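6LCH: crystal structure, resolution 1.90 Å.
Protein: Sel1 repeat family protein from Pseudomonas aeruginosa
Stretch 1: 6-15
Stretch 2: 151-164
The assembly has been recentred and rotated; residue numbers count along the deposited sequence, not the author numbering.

Stretch 1, residues 6-15: KPFVCVNEKD
Stretch 2, residues 151-164: DLGLAYTHCAASQG

A single disulfide pins an irregular N-terminal segment to a helix 149 residues further along the chain in this Sel1 repeat family protein: C10 SG lies 2.0 Å from C159 SG, with chi3 at 94°, close to the right angle that a relaxed disulfide prefers. Both cysteines use the t rotamer (chi1 -178° and -172°), both CA-to-CB bonds point toward the partner stretch, and the two CA atoms are 5.7 Å apart. The example illustrates a general principle: a covalent link fixes one point, whereas register depends on directional contacts placed beyond it on each side.

Stretch 1 supplies no helix or strand of its own. From P7 to N12 its backbone is extended, with phi running from -58° to -126° and psi from 118° to 149°; at E13 (-60/-24) it turns, and D15 N donates to N12 O across 2.9 Å. Stretch 2 is helical from D151, continuing a helix begun earlier, with phi near -65° and psi near -40°. The two stretches run in the same direction, P7 matching L152 (CA to CA 7.4 Å), C10 matching C159, and N12 matching Q163 (CA to CA 6.7 Å).

Before the disulfide, Y156 is the anchor. Its CA-to-CB bond points sideways, but chi1 -76° (m) and chi2 -18° bring the phenol end to the extended segment, where F8 N donates a hydrogen bond to Y156 OH (2.8 Å, 166°). The extended segment has no regular strand pairing here, and a side-chain oxygen takes up the F8 amide. F8, chi1 -61° (m) and chi2 124°, sets CD1 3.8 Å from Y156 CZ in an oblique approach. P7, its ring C-gamma endo, adds an apolar contact from CB to L152 CD1 at 3.7 Å; L152 has chi1 -174° (t) and chi2 56° (p).

After the disulfide, Q163 takes over and has the largest area covered by the other stretch. With chi1 -51° (m), chi2 -179° (t) and chi3 56°, it presents OE1 to the turn, where E13 N donates to Q163 OE1 at 2.8 Å and 171°. The amide's other end turns back to the helix just before it, Q163 NE2 donating to C159 O (3.3 Å). V11 O, although 3.5 Å from Q163 NE2, is too poorly angled to bond. The turn is braced internally by K14 N donating to N12 OD1 (3.1 Å), with N12 chi1 at -149°, between wells.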

# COMPACT_ATOMS: atom_id res chain seq x y z
N LYS A 6 -5.56 16.76 17.32
CA LYS A 6 -5.12 15.78 18.31
C LYS A 6 -4.84 14.47 17.61
O LYS A 6 -5.72 13.96 16.90
CB LYS A 6 -6.18 15.59 19.40
CG LYS A 6 -6.79 16.89 19.91
CD LYS A 6 -5.72 17.88 20.34
CE LYS A 6 -6.13 18.63 21.60
NZ LYS A 6 -5.93 20.10 21.46
N PRO A 7 -3.65 13.89 17.78
CA PRO A 7 -3.29 12.69 17.00
C PRO A 7 -4.27 11.55 17.22
O PRO A 7 -4.69 11.25 18.34
CB PRO A 7 -1.90 12.33 17.52
CG PRO A 7 -1.74 13.07 18.81
CD PRO A 7 -2.56 14.31 18.66
N PHE A 8 -4.61 10.89 16.11
CA PHE A 8 -5.59 9.82 16.12
C PHE A 8 -5.07 8.60 16.87
O PHE A 8 -3.87 8.30 16.88
CB PHE A 8 -5.93 9.45 14.69
CG PHE A 8 -6.52 10.58 13.89
CD1 PHE A 8 -5.93 10.98 12.70
CD2 PHE A 8 -7.66 11.26 14.33
CE1 PHE A 8 -6.47 12.01 11.96
CE2 PHE A 8 -8.21 12.29 13.58
CZ PHE A 8 -7.60 12.67 12.40
N VAL A 9 -5.99 7.89 17.53
CA VAL A 9 -5.67 6.60 18.11
C VAL A 9 -5.54 5.58 16.99
O VAL A 9 -6.27 5.65 15.99
CB VAL A 9 -6.74 6.19 19.14
CG1 VAL A 9 -6.67 4.69 19.45
CG2 VAL A 9 -6.58 7.00 20.42
N CYS A 10 -4.59 4.66 17.12
CA CYS A 10 -4.37 3.65 16.09
C CYS A 10 -5.45 2.58 16.18
O CYS A 10 -5.55 1.87 17.19
CB CYS A 10 -2.98 3.03 16.24
SG CYS A 10 -2.62 1.80 14.96
N VAL A 11 -6.24 2.45 15.12
CA VAL A 11 -7.34 1.49 15.08
C VAL A 11 -7.20 0.61 13.84
O VAL A 11 -6.69 1.04 12.80
CB VAL A 11 -8.72 2.19 15.11
CG1 VAL A 11 -8.87 3.01 16.38
CG2 VAL A 11 -8.91 3.06 13.88
N ASN A 12 -7.65 -0.63 13.97
CA ASN A 12 -7.59 -1.55 12.84
C ASN A 12 -8.67 -1.19 11.82
O ASN A 12 -9.85 -1.08 12.17
CB ASN A 12 -7.77 -2.99 13.33
CG ASN A 12 -7.02 -3.98 12.47
OD1 ASN A 12 -7.32 -4.14 11.29
ND2 ASN A 12 -6.04 -4.65 13.06
N GLU A 13 -8.25 -1.02 10.57
CA GLU A 13 -9.22 -0.76 9.51
C GLU A 13 -10.21 -1.90 9.36
O GLU A 13 -11.32 -1.70 8.86
CB GLU A 13 -8.50 -0.51 8.18
CG GLU A 13 -9.35 0.17 7.13
CD GLU A 13 -8.75 0.09 5.75
OE1 GLU A 13 -8.35 -1.01 5.34
OE2 GLU A 13 -8.67 1.14 5.07
N LYS A 14 -9.83 -3.11 9.78
CA LYS A 14 -10.71 -4.28 9.80
C LYS A 14 -11.76 -4.23 10.91
O LYS A 14 -12.45 -5.23 11.14
CB LYS A 14 -9.87 -5.56 9.93
CG LYS A 14 -9.01 -5.86 8.72
CD LYS A 14 -7.78 -6.67 9.11
CE LYS A 14 -6.49 -5.93 8.76
NZ LYS A 14 -5.33 -6.47 9.52
N ASP A 15 -11.92 -3.08 11.58
CA ASP A 15 -12.94 -2.89 12.60
C ASP A 15 -14.14 -2.09 12.12
O ASP A 15 -15.22 -2.23 12.69
CB ASP A 15 -12.34 -2.18 13.82
CG ASP A 15 -11.43 -3.07 14.63
OD1 ASP A 15 -11.12 -4.19 14.17
OD2 ASP A 15 -11.03 -2.66 15.74
N ASP A 151 7.72 12.87 14.28
CA ASP A 151 7.24 11.87 15.23
C ASP A 151 5.80 11.47 14.95
O ASP A 151 5.45 10.29 15.07
CB ASP A 151 7.36 12.40 16.65
CG ASP A 151 6.43 11.68 17.61
OD1 ASP A 151 5.36 12.24 17.92
OD2 ASP A 151 6.78 10.56 18.05
N LEU A 152 4.95 12.43 14.57
CA LEU A 152 3.58 12.09 14.22
C LEU A 152 3.54 11.21 12.98
O LEU A 152 2.74 10.27 12.90
CB LEU A 152 2.77 13.37 14.00
CG LEU A 152 1.28 13.14 13.77
CD1 LEU A 152 0.67 12.35 14.91
CD2 LEU A 152 0.57 14.47 13.59
N GLY A 153 4.39 11.50 12.00
CA GLY A 153 4.40 10.71 10.78
C GLY A 153 4.84 9.28 11.01
O GLY A 153 4.21 8.34 10.52
N LEU A 154 5.92 9.10 11.77
CA LEU A 154 6.39 7.75 12.09
C LEU A 154 5.34 6.97 12.88
O LEU A 154 5.20 5.76 12.69
CB LEU A 154 7.70 7.81 12.89
CG LEU A 154 9.03 7.77 12.13
CD1 LEU A 154 9.09 6.57 11.19
CD2 LEU A 154 9.30 9.06 11.39
N ALA A 155 4.61 7.64 13.77
CA ALA A 155 3.53 6.97 14.49
C ALA A 155 2.45 6.49 13.53
O ALA A 155 2.04 5.33 13.56
CB ALA A 155 2.95 7.89 15.55
N TYR A 156 1.96 7.40 12.67
CA TYR A 156 0.93 7.02 11.71
C TYR A 156 1.44 5.95 10.75
O TYR A 156 0.70 5.02 10.41
CB TYR A 156 0.47 8.25 10.93
CG TYR A 156 -0.46 9.14 11.73
CD1 TYR A 156 -1.09 8.66 12.86
CD2 TYR A 156 -0.69 10.45 11.34
CE1 TYR A 156 -1.94 9.47 13.59
CE2 TYR A 156 -1.53 11.26 12.06
CZ TYR A 156 -2.15 10.77 13.19
OH TYR A 156 -2.99 11.58 13.91
N THR A 157 2.69 6.08 10.31
CA THR A 157 3.26 5.05 9.45
C THR A 157 3.41 3.73 10.19
O THR A 157 3.28 2.66 9.58
CB THR A 157 4.60 5.52 8.88
OG1 THR A 157 4.51 6.91 8.56
CG2 THR A 157 4.93 4.75 7.62
N HIS A 158 3.67 3.78 11.50
CA HIS A 158 3.73 2.55 12.28
C HIS A 158 2.35 1.92 12.44
O HIS A 158 2.21 0.69 12.42
CB HIS A 158 4.38 2.80 13.64
CG HIS A 158 5.86 2.57 13.65
ND1 HIS A 158 6.41 1.31 13.71
CD2 HIS A 158 6.90 3.44 13.59
CE1 HIS A 158 7.73 1.42 13.70
NE2 HIS A 158 8.05 2.70 13.62
N CYS A 159 1.31 2.75 12.59
CA CYS A 159 -0.05 2.23 12.64
C CYS A 159 -0.41 1.50 11.36
O CYS A 159 -1.07 0.46 11.39
CB CYS A 159 -1.04 3.37 12.91
SG CYS A 159 -2.74 2.85 13.22
N ALA A 160 0.04 2.02 10.22
CA ALA A 160 -0.29 1.43 8.93
C ALA A 160 0.42 0.09 8.73
O ALA A 160 -0.19 -0.87 8.24
CB ALA A 160 0.05 2.40 7.80
N ALA A 161 1.70 -0.00 9.10
CA ALA A 161 2.41 -1.26 8.86
C ALA A 161 1.97 -2.36 9.81
O ALA A 161 2.01 -3.53 9.44
CB ALA A 161 3.92 -1.06 8.98
N SER A 162 1.55 -2.01 11.03
CA SER A 162 1.06 -3.02 11.95
C SER A 162 -0.17 -3.73 11.41
O SER A 162 -0.47 -4.85 11.85
CB SER A 162 0.76 -2.40 13.32
OG SER A 162 -0.38 -1.56 13.29
N GLN A 163 -0.88 -3.12 10.46
CA GLN A 163 -2.00 -3.75 9.78
C GLN A 163 -1.56 -4.54 8.55
O GLN A 163 -2.42 -4.99 7.78
CB GLN A 163 -3.04 -2.70 9.40
CG GLN A 163 -3.45 -1.81 10.56
CD GLN A 163 -4.50 -0.78 10.20
OE1 GLN A 163 -5.57 -1.11 9.70
NE2 GLN A 163 -4.19 0.49 10.45
N GLY A 164 -0.26 -4.72 8.35
CA GLY A 164 0.25 -5.52 7.25
C GLY A 164 0.36 -4.81 5.93
O GLY A 164 0.50 -5.47 4.90